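Local coordinates for protein lactose Operon Repressor (Escherichia coli, PDB 1JYE) that represses transcription of the lactose operon by binding operator DNA, and lets go of it when an inducer sugar binds, at residues I123-I134 / L146-I156; H163-V171 / L196-L205. The protein carries 1 engineered substitution. One frame throughout, in Å; residues are numbered along the deposited sequence.

Overall arrangement
Following the chain from the N terminus, contact 1 (123-134 with 146-156) closes first: strand 122-125, helix 130-139 and strand 145-147 form a beta-alpha-beta unit at one side of the N-terminal parallel sheet. The chain then crosses to the second subdomain of this periplasmic-binding-protein-like fold, where contact 2 (163-171 with 196-205) closes a longer loop, pairing helices 163-177 and 192-207, which come before and after strand 182-186 in the chain. The centres of contact 1 and contact 2 are about 20 Å apart. The two follow in series, neither nested nor crossing. They meet where the subdomains join: D152 OD1 lies 2.9 Å from H163 NE2, a probable hydrogen bond, and L196 CD1 packs on V150 and S151.

Contact 1. Residues I123-I134 / L146-I156; sequences IINYPLDDQDAI and LFLDVSDQTPI
L146 pairs with I123 and F147 with I124 in a parallel beta ladder, the step that completes the beta-alpha-beta unit of strand 122-125, helix 130-139 and strand 145-147. L146 O takes the I124 amide at 2.7 Å from its N, and L148 N gives a bond back to I124 O at 2.9 Å, so I124 is held by both its backbone polar groups. F147 lies on the sheet face covered by helix 130-139. With CG anti to its own carbonyl carbon (chi1 -63°), the ring runs alongside I124, whose CG1 sits over one face, 4.0 Å from the ring centroid. L128 CD1 meets the same ring at its edge, and A133 O approaches CZ obliquely. A serine in place of F147 would probably leave I124 CG1 and L128 CD1 without their ring and open a gap beneath A133. At L148, CD1 rests on I123 CG2 at 3.5 Å, and CB lies near OD1 of N125, whose ND2 is bonded to T68 OG1. D149 O receives L128 N at 3.1 Å, nearly in line with the carbonyl bond. The D149 carboxylate lies against P127, with OD2 3.3 Å from P127 CB, while OD1 is bonded to S193 in the other subdomain. One water ties D149 N to I124 O and Y126 O. V150 CG1 then packs on A133 CB. In the type I turn S151-T154, S151 OG accepts from Q153 N, an ST turn. T154 OG1 lies 3.1 Å from D130 OD2 and shares a water with L128 O and S151 N; its CG2 packs on A133. Past the turn, P155 CG touches I134 CD1 at 4.0 Å.

Contact 2. Residues H163-V171 / L196-L205; sequences HEDGTRLGV and LRLAGWHKYL
First torsions set T167 and Y204 into each other's helix. T167 OG1 stands between its backbone N and carbonyl carbon (chi1 56°), bonding back to H163 O at 2.8 Å while also meeting the Y204 ring edge, with CB and CG2 against W201; Y204 has CG anti to its carbonyl carbon (chi1 -66°), which lays its ring across R168. The result is a reciprocal knobs-into-holes packing of two helices of the C-terminal alpha/beta subdomain, their local axes 8.3 Å apart and crossing at -49°. T167 fits among R197, G200, W201 and Y204, and Y204 among E164, T167, R168 and V171. G200 permits this close approach: T167 OG1 is 3.5 Å from G200 CA, and a beta carbon there would probably come too near. R168 CB sits 3.5 Å above the centre of the Y204 ring, a CH-pi contact. The R168 guanidinium stands nearly perpendicular to that ring and reaches for D165 and E172. At the ring's far end Y204 OH donates to E164 OE2 at 2.7 Å, on the anti side, tilted from the carboxylate plane. K203, its chain extended, reaches the same oxygen from above the carboxylate plane, a salt bridge with NZ 3.1 Å from OE2. E164 thus gathers two donors on one oxygen and probably offsets the nearness of K203 to R207. Deeper in, V171 CG1 packs on L205 CD2 at 3.8 Å, and V171 and W201 both touch L243 of strand 241-244. W201 NE1 is linked to G166 O through a water lying in the indole plane. At the opposite end, L196 CD1 covers one face of the H163 ring, its NE2 turned to D152, and a water joins H163 ND1 to L196 O, 2.7 Å from that carbonyl oxygen.

Contact 1. Residues I123-I134 / L146-I156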
loop_
_atom_site.group_PDB
_atom_site.type_symbol
_atom_site.label_atom_id
_atom_site.label_comp_id
_atom_site.label_asym_id
_atom_site.label_seq_id
_atom_site.Cartn_x
_atom_site.Cartn_y
_atom_site.Cartn_z
ATOM N N ILE A 123 -15.712 3.062 13.338
ATOM C CA ILE A 123 -14.322 3.488 13.426
ATOM C C ILE A 123 -14.159 4.498 12.292
ATOM O O ILE A 123 -14.384 4.178 11.122
ATOM C CB ILE A 123 -13.337 2.313 13.237
ATOM C CG1 ILE A 123 -13.500 1.318 14.390
ATOM C CG2 ILE A 123 -11.909 2.840 13.200
ATOM C CD1 ILE A 123 -12.602 0.093 14.299
ATOM N N ILE A 124 -13.805 5.730 12.644
ATOM C CA ILE A 124 -13.634 6.792 11.659
ATOM C C ILE A 124 -12.147 6.988 11.367
ATOM O O ILE A 124 -11.424 7.638 12.131
ATOM C CB ILE A 124 -14.234 8.124 12.174
ATOM C CG1 ILE A 124 -15.661 7.898 12.691
ATOM C CG2 ILE A 124 -14.245 9.157 11.053
ATOM C CD1 ILE A 124 -16.642 7.408 11.641
ATOM N N ASN A 125 -11.701 6.413 10.255
ATOM C CA ASN A 125 -10.306 6.486 9.830
ATOM C C ASN A 125 -10.202 7.509 8.698
ATOM O O ASN A 125 -9.783 7.190 7.586
ATOM C CB ASN A 125 -9.863 5.098 9.356
ATOM C CG ASN A 125 -8.387 5.029 9.044
ATOM O OD1 ASN A 125 -7.559 5.504 9.820
ATOM N ND2 ASN A 125 -8.047 4.420 7.910
ATOM N N TYR A 126 -10.575 8.748 9.008
ATOM C CA TYR A 126 -10.589 9.837 8.037
ATOM C C TYR A 126 -10.163 11.124 8.755
ATOM O O TYR A 126 -10.613 11.390 9.864
ATOM C CB TYR A 126 -12.012 9.971 7.492
ATOM C CG TYR A 126 -12.173 10.971 6.377
ATOM C CD1 TYR A 126 -11.804 10.656 5.071
ATOM C CD2 TYR A 126 -12.691 12.240 6.629
ATOM C CE1 TYR A 126 -11.947 11.583 4.041
ATOM C CE2 TYR A 126 -12.838 13.174 5.609
ATOM C CZ TYR A 126 -12.464 12.840 4.318
ATOM O OH TYR A 126 -12.608 13.765 3.310
ATOM N N PRO A 127 -9.300 11.943 8.127
ATOM C CA PRO A 127 -8.836 13.188 8.757
ATOM C C PRO A 127 -9.921 14.241 8.968
ATOM O O PRO A 127 -10.556 14.692 8.019
ATOM C CB PRO A 127 -7.735 13.657 7.810
ATOM C CG PRO A 127 -8.248 13.213 6.476
ATOM C CD PRO A 127 -8.757 11.814 6.762
ATOM N N LEU A 128 -10.118 14.640 10.222
ATOM C CA LEU A 128 -11.143 15.627 10.555
ATOM C C LEU A 128 -10.636 16.638 11.574
ATOM O O LEU A 128 -9.996 16.258 12.552
ATOM C CB LEU A 128 -12.370 14.920 11.136
ATOM C CG LEU A 128 -13.156 14.010 10.193
ATOM C CD1 LEU A 128 -14.017 13.051 10.996
ATOM C CD2 LEU A 128 -14.009 14.866 9.258
ATOM N N ASP A 129 -10.917 17.921 11.359
ATOM C CA ASP A 129 -10.476 18.913 12.330
ATOM C C ASP A 129 -11.419 18.859 13.530
ATOM O O ASP A 129 -12.372 18.078 13.536
ATOM C CB ASP A 129 -10.403 20.325 11.718
ATOM C CG ASP A 129 -11.765 20.928 11.407
ATOM O OD1 ASP A 129 -12.806 20.352 11.775
ATOM O OD2 ASP A 129 -11.781 22.017 10.790
ATOM N N ASP A 130 -11.153 19.671 14.547
ATOM C CA ASP A 130 -11.963 19.658 15.760
ATOM C C ASP A 130 -13.471 19.736 15.540
ATOM O O ASP A 130 -14.207 18.824 15.923
ATOM C CB ASP A 130 -11.514 20.785 16.697
ATOM C CG ASP A 130 -12.140 20.683 18.078
ATOM O OD1 ASP A 130 -13.217 21.278 18.302
ATOM O OD2 ASP A 130 -11.556 19.995 18.942
ATOM N N GLN A 131 -13.930 20.817 14.921
ATOM C CA GLN A 131 -15.355 21.001 14.676
ATOM C C GLN A 131 -15.990 19.935 13.789
ATOM O O GLN A 131 -17.109 19.493 14.056
ATOM C CB GLN A 131 -15.608 22.392 14.093
ATOM C CG GLN A 131 -15.768 23.474 15.152
ATOM C CD GLN A 131 -14.692 23.423 16.220
ATOM O OE1 GLN A 131 -13.517 23.672 15.949
ATOM N NE2 GLN A 131 -15.090 23.097 17.445
ATOM N N ASP A 132 -15.286 19.516 12.743
ATOM C CA ASP A 132 -15.826 18.497 11.850
ATOM C C ASP A 132 -15.927 17.135 12.532
ATOM O O ASP A 132 -16.874 16.384 12.288
ATOM C CB ASP A 132 -14.982 18.384 10.574
ATOM C CG ASP A 132 -15.120 19.600 9.671
ATOM O OD1 ASP A 132 -16.117 20.343 9.817
ATOM O OD2 ASP A 132 -14.244 19.804 8.804
ATOM N N ALA A 133 -14.956 16.808 13.383
ATOM C CA ALA A 133 -14.986 15.526 14.084
ATOM C C ALA A 133 -16.179 15.507 15.037
ATOM O O ALA A 133 -16.875 14.498 15.162
ATOM C CB ALA A 133 -13.682 15.309 14.856
ATOM N N ILE A 134 -16.413 16.629 15.710
ATOM C CA ILE A 134 -17.541 16.724 16.630
ATOM C C ILE A 134 -18.837 16.560 15.838
ATOM O O ILE A 134 -19.775 15.901 16.289
ATOM C CB ILE A 134 -17.538 18.079 17.369
ATOM C CG1 ILE A 134 -16.374 18.112 18.367
ATOM C CG2 ILE A 134 -18.872 18.294 18.086
ATOM C CD1 ILE A 134 -16.165 19.464 19.032
ATOM N N LEU A 146 -15.265 5.781 17.191
ATOM C CA LEU A 146 -13.864 5.950 17.553
ATOM C C LEU A 146 -13.115 6.563 16.371
ATOM O O LEU A 146 -13.168 6.039 15.260
ATOM C CB LEU A 146 -13.270 4.587 17.914
ATOM C CG LEU A 146 -11.826 4.519 18.401
ATOM C CD1 LEU A 146 -11.690 5.245 19.744
ATOM C CD2 LEU A 146 -11.427 3.062 18.551
ATOM N N PHE A 147 -12.423 7.674 16.614
ATOM C CA PHE A 147 -11.687 8.375 15.559
ATOM C C PHE A 147 -10.192 8.076 15.583
ATOM O O PHE A 147 -9.566 8.088 16.644
ATOM C CB PHE A 147 -11.905 9.888 15.689
ATOM C CG PHE A 147 -13.338 10.317 15.509
ATOM C CD1 PHE A 147 -14.289 10.061 16.495
ATOM C CD2 PHE A 147 -13.735 10.977 14.353
ATOM C CE1 PHE A 147 -15.620 10.462 16.331
ATOM C CE2 PHE A 147 -15.063 11.382 14.174
ATOM C CZ PHE A 147 -16.007 11.123 15.168
ATOM N N LEU A 148 -9.619 7.831 14.406
ATOM C CA LEU A 148 -8.197 7.515 14.304
ATOM C C LEU A 148 -7.348 8.570 13.591
ATOM O O LEU A 148 -6.128 8.419 13.487
ATOM C CB LEU A 148 -8.021 6.167 13.595
ATOM C CG LEU A 148 -8.828 4.989 14.151
ATOM C CD1 LEU A 148 -8.477 3.712 13.379
ATOM C CD2 LEU A 148 -8.532 4.818 15.639
ATOM N N ASP A 149 -7.974 9.636 13.099
ATOM C CA ASP A 149 -7.228 10.680 12.394
ATOM C C ASP A 149 -7.764 12.052 12.777
ATOM O O ASP A 149 -8.439 12.720 11.990
ATOM C CB ASP A 149 -7.343 10.488 10.880
ATOM C CG ASP A 149 -6.265 11.234 10.110
ATOM O OD1 ASP A 149 -5.563 12.080 10.710
ATOM O OD2 ASP A 149 -6.122 10.973 8.897
ATOM N N VAL A 150 -7.451 12.457 14.000
ATOM C CA VAL A 150 -7.896 13.734 14.545
ATOM C C VAL A 150 -6.815 14.268 15.476
ATOM O O VAL A 150 -5.773 13.636 15.662
ATOM C CB VAL A 150 -9.183 13.555 15.384
ATOM C CG1 VAL A 150 -10.344 13.172 14.493
ATOM C CG2 VAL A 150 -8.965 12.473 16.452
ATOM N N SER A 151 -7.065 15.439 16.048
ATOM C CA SER A 151 -6.143 16.020 17.011
ATOM C C SER A 151 -6.495 15.344 18.327
ATOM O O SER A 151 -7.645 14.965 18.535
ATOM C CB SER A 151 -6.380 17.523 17.146
ATOM O OG SER A 151 -5.757 18.018 18.317
ATOM N N ASP A 152 -5.523 15.193 19.219
ATOM C CA ASP A 152 -5.804 14.559 20.499
ATOM C C ASP A 152 -6.507 15.520 21.457
ATOM O O ASP A 152 -6.842 15.153 22.583
ATOM C CB ASP A 152 -4.513 14.015 21.122
ATOM C CG ASP A 152 -3.399 15.044 21.167
ATOM O OD1 ASP A 152 -3.094 15.648 20.116
ATOM O OD2 ASP A 152 -2.816 15.237 22.257
ATOM N N GLN A 153 -6.740 16.745 20.996
ATOM C CA GLN A 153 -7.408 17.753 21.811
ATOM C C GLN A 153 -8.919 17.757 21.591
ATOM O O GLN A 153 -9.666 18.307 22.398
ATOM C CB GLN A 153 -6.845 19.143 21.502
ATOM C CG GLN A 153 -5.382 19.321 21.877
ATOM C CD GLN A 153 -5.126 19.060 23.350
ATOM O OE1 GLN A 153 -5.791 19.628 24.216
ATOM N NE2 GLN A 153 -4.156 18.201 23.639
ATOM N N THR A 154 -9.369 17.147 20.498
ATOM C CA THR A 154 -10.797 17.102 20.201
ATOM C C THR A 154 -11.503 16.176 21.191
ATOM O O THR A 154 -11.091 15.033 21.388
ATOM C CB THR A 154 -11.039 16.618 18.762
ATOM O OG1 THR A 154 -10.247 17.407 17.865
ATOM C CG2 THR A 154 -12.511 16.765 18.387
ATOM N N PRO A 155 -12.582 16.666 21.826
ATOM C CA PRO A 155 -13.376 15.928 22.814
ATOM C C PRO A 155 -14.252 14.792 22.298
ATOM O O PRO A 155 -15.477 14.822 22.448
ATOM C CB PRO A 155 -14.196 17.030 23.474
ATOM C CG PRO A 155 -14.478 17.934 22.323
ATOM C CD PRO A 155 -13.124 18.024 21.638
ATOM N N ILE A 156 -13.619 13.795 21.689
ATOM C CA ILE A 156 -14.317 12.622 21.177
ATOM C C ILE A 156 -13.451 11.414 21.517
ATOM O O ILE A 156 -12.354 11.578 22.046
ATOM C CB ILE A 156 -14.528 12.706 19.637
ATOM C CG1 ILE A 156 -13.228 13.107 18.927
ATOM C CG2 ILE A 156 -15.603 13.737 19.321
ATOM C CD1 ILE A 156 -12.153 12.053 18.921
HETATM O O HOH W 1 -10.762 10.403 12.383
HETATM O O HOH W 2 -7.026 8.843 7.370
HETATM O O HOH W 3 -9.266 17.050 15.162
HETATM O O HOH W 4 -10.219 20.887 20.950
#

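Contact 2. Residues H163-V171 / L196-L205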
loop_
_atom_site.group_PDB
_atom_site.type_symbol
_atom_site.label_atom_id
_atom_site.label_comp_id
_atom_site.label_asym_id
_atom_site.label_seq_id
_atom_site.Cartn_x
_atom_site.Cartn_y
_atom_site.Cartn_z
ATOM N N HIS A 163 2.159 12.972 17.667
ATOM C CA HIS A 163 2.793 13.853 16.695
ATOM C C HIS A 163 3.886 14.689 17.363
ATOM O O HIS A 163 4.879 15.037 16.731
ATOM C CB HIS A 163 1.744 14.762 16.050
ATOM C CG HIS A 163 0.812 15.397 17.032
ATOM N ND1 HIS A 163 1.070 16.613 17.628
ATOM C CD2 HIS A 163 -0.363 14.966 17.550
ATOM C CE1 HIS A 163 0.095 16.903 18.470
ATOM N NE2 HIS A 163 -0.788 15.919 18.442
ATOM N N GLU A 164 3.702 15.011 18.640
ATOM C CA GLU A 164 4.705 15.790 19.367
ATOM C C GLU A 164 6.021 15.016 19.411
ATOM O O GLU A 164 7.096 15.575 19.185
ATOM C CB GLU A 164 4.239 16.064 20.802
ATOM C CG GLU A 164 3.013 16.957 20.909
ATOM C CD GLU A 164 3.327 18.423 20.674
ATOM O OE1 GLU A 164 2.376 19.226 20.604
ATOM O OE2 GLU A 164 4.520 18.774 20.568
ATOM N N ASP A 165 5.930 13.721 19.698
ATOM C CA ASP A 165 7.121 12.889 19.784
ATOM C C ASP A 165 7.744 12.626 18.417
ATOM O O ASP A 165 8.959 12.672 18.273
ATOM C CB ASP A 165 6.786 11.566 20.479
ATOM C CG ASP A 165 6.521 11.742 21.967
ATOM O OD1 ASP A 165 5.827 10.895 22.562
ATOM O OD2 ASP A 165 7.027 12.726 22.545
ATOM N N GLY A 166 6.908 12.357 17.417
ATOM C CA GLY A 166 7.425 12.087 16.086
ATOM C C GLY A 166 8.169 13.256 15.470
ATOM O O GLY A 166 9.217 13.075 14.852
ATOM N N THR A 167 7.637 14.465 15.639
ATOM C CA THR A 167 8.283 15.641 15.083
ATOM C C THR A 167 9.521 16.021 15.892
ATOM O O THR A 167 10.532 16.427 15.326
ATOM C CB THR A 167 7.293 16.833 15.004
ATOM O OG1 THR A 167 6.746 17.102 16.303
ATOM C CG2 THR A 167 6.155 16.505 14.041
ATOM N N ARG A 168 9.450 15.875 17.211
ATOM C CA ARG A 168 10.596 16.194 18.054
ATOM C C ARG A 168 11.752 15.251 17.720
ATOM O O ARG A 168 12.894 15.680 17.588
ATOM C CB ARG A 168 10.234 16.055 19.533
ATOM C CG ARG A 168 11.424 16.238 20.478
ATOM C CD ARG A 168 11.008 15.984 21.918
ATOM N NE ARG A 168 10.444 14.648 22.074
ATOM C CZ ARG A 168 11.151 13.523 22.052
ATOM N NH1 ARG A 168 12.467 13.555 21.889
ATOM N NH2 ARG A 168 10.532 12.357 22.164
ATOM N N LEU A 169 11.447 13.967 17.573
ATOM C CA LEU A 169 12.479 12.981 17.257
ATOM C C LEU A 169 13.220 13.322 15.970
ATOM O O LEU A 169 14.447 13.247 15.919
ATOM C CB LEU A 169 11.866 11.581 17.141
ATOM C CG LEU A 169 11.525 10.868 18.451
ATOM C CD1 LEU A 169 10.698 9.624 18.162
ATOM C CD2 LEU A 169 12.812 10.506 19.184
ATOM N N GLY A 170 12.471 13.692 14.934
ATOM C CA GLY A 170 13.083 14.035 13.663
ATOM C C GLY A 170 13.951 15.274 13.770
ATOM O O GLY A 170 15.086 15.292 13.299
ATOM N N VAL A 171 13.415 16.317 14.395
ATOM C CA VAL A 171 14.164 17.557 14.554
ATOM C C VAL A 171 15.408 17.361 15.416
ATOM O O VAL A 171 16.506 17.763 15.030
ATOM C CB VAL A 171 13.290 18.663 15.193
ATOM C CG1 VAL A 171 14.152 19.871 15.548
ATOM C CG2 VAL A 171 12.188 19.075 14.224
ATOM N N LEU A 196 -0.687 18.723 11.893
ATOM C CA LEU A 196 -0.081 18.508 13.205
ATOM C C LEU A 196 1.414 18.251 13.055
ATOM O O LEU A 196 2.223 18.727 13.858
ATOM C CB LEU A 196 -0.741 17.321 13.912
ATOM C CG LEU A 196 -2.197 17.517 14.339
ATOM C CD1 LEU A 196 -2.770 16.185 14.817
ATOM C CD2 LEU A 196 -2.272 18.570 15.443
ATOM N N ARG A 197 1.778 17.501 12.020
ATOM C CA ARG A 197 3.177 17.179 11.761
ATOM C C ARG A 197 3.972 18.437 11.408
ATOM O O ARG A 197 5.062 18.662 11.938
ATOM C CB ARG A 197 3.258 16.150 10.624
ATOM C CG ARG A 197 4.620 15.490 10.415
ATOM C CD ARG A 197 4.427 14.180 9.634
ATOM N NE ARG A 197 3.490 13.321 10.354
ATOM C CZ ARG A 197 2.825 12.294 9.831
ATOM N NH1 ARG A 197 2.978 11.961 8.554
ATOM N NH2 ARG A 197 1.978 11.610 10.590
ATOM N N LEU A 198 3.425 19.268 10.527
ATOM C CA LEU A 198 4.121 20.488 10.134
ATOM C C LEU A 198 4.256 21.444 11.322
ATOM O O LEU A 198 5.317 22.034 11.531
ATOM C CB LEU A 198 3.383 21.181 8.983
ATOM C CG LEU A 198 3.992 22.497 8.477
ATOM C CD1 LEU A 198 5.453 22.287 8.092
ATOM C CD2 LEU A 198 3.187 23.000 7.282
ATOM N N ALA A 199 3.188 21.589 12.102
ATOM C CA ALA A 199 3.225 22.481 13.262
ATOM C C ALA A 199 4.276 21.997 14.250
ATOM O O ALA A 199 4.986 22.800 14.865
ATOM C CB ALA A 199 1.858 22.532 13.932
ATOM N N GLY A 200 4.367 20.679 14.400
ATOM C CA GLY A 200 5.339 20.095 15.305
ATOM C C GLY A 200 6.763 20.371 14.874
ATOM O O GLY A 200 7.600 20.729 15.706
ATOM N N TRP A 201 7.057 20.195 13.585
ATOM C CA TRP A 201 8.405 20.463 13.106
ATOM C C TRP A 201 8.786 21.898 13.431
ATOM O O TRP A 201 9.883 22.157 13.919
ATOM C CB TRP A 201 8.525 20.269 11.598
ATOM C CG TRP A 201 8.521 18.848 11.174
ATOM C CD1 TRP A 201 8.971 17.778 11.888
ATOM C CD2 TRP A 201 8.112 18.345 9.901
ATOM N NE1 TRP A 201 8.870 16.630 11.132
ATOM C CE2 TRP A 201 8.346 16.952 9.910
ATOM C CE3 TRP A 201 7.572 18.934 8.752
ATOM C CZ2 TRP A 201 8.058 16.138 8.807
ATOM C CZ3 TRP A 201 7.285 18.126 7.657
ATOM C CH2 TRP A 201 7.531 16.743 7.695
ATOM N N HIS A 202 7.882 22.830 13.153
ATOM C CA HIS A 202 8.164 24.235 13.426
ATOM C C HIS A 202 8.383 24.490 14.905
ATOM O O HIS A 202 9.264 25.262 15.281
ATOM C CB HIS A 202 7.028 25.116 12.904
ATOM C CG HIS A 202 7.099 25.370 11.429
ATOM N ND1 HIS A 202 8.134 26.067 10.847
ATOM C CD2 HIS A 202 6.266 25.020 10.422
ATOM C CE1 HIS A 202 7.936 26.139 9.542
ATOM N NE2 HIS A 202 6.809 25.511 9.258
ATOM N N LYS A 203 7.583 23.842 15.744
ATOM C CA LYS A 203 7.708 24.008 17.188
ATOM C C LYS A 203 9.097 23.611 17.679
ATOM O O LYS A 203 9.768 24.380 18.365
ATOM C CB LYS A 203 6.654 23.169 17.915
ATOM C CG LYS A 203 6.809 23.161 19.432
ATOM C CD LYS A 203 5.753 22.289 20.095
ATOM C CE LYS A 203 6.022 22.136 21.583
ATOM N NZ LYS A 203 4.996 21.290 22.259
ATOM N N TYR A 204 9.538 22.411 17.322
ATOM C CA TYR A 204 10.842 21.952 17.776
ATOM C C TYR A 204 12.028 22.621 17.090
ATOM O O TYR A 204 13.083 22.783 17.706
ATOM C CB TYR A 204 10.893 20.423 17.695
ATOM C CG TYR A 204 9.923 19.821 18.689
ATOM C CD1 TYR A 204 10.186 19.871 20.062
ATOM C CD2 TYR A 204 8.697 19.302 18.274
ATOM C CE1 TYR A 204 9.250 19.432 20.995
ATOM C CE2 TYR A 204 7.752 18.857 19.201
ATOM C CZ TYR A 204 8.035 18.930 20.558
ATOM O OH TYR A 204 7.097 18.529 21.480
ATOM N N LEU A 205 11.867 23.033 15.836
ATOM C CA LEU A 205 12.955 23.731 15.161
ATOM C C LEU A 205 13.129 25.068 15.886
ATOM O O LEU A 205 14.253 25.493 16.161
ATOM C CB LEU A 205 12.625 23.979 13.685
ATOM C CG LEU A 205 12.831 22.791 12.737
ATOM C CD1 LEU A 205 12.383 23.165 11.334
ATOM C CD2 LEU A 205 14.301 22.389 12.741
HETATM O O HOH W 5 2.261 18.834 16.595
HETATM O O HOH W 6 7.644 15.587 22.453
HETATM O O HOH W 7 10.054 14.114 12.068
#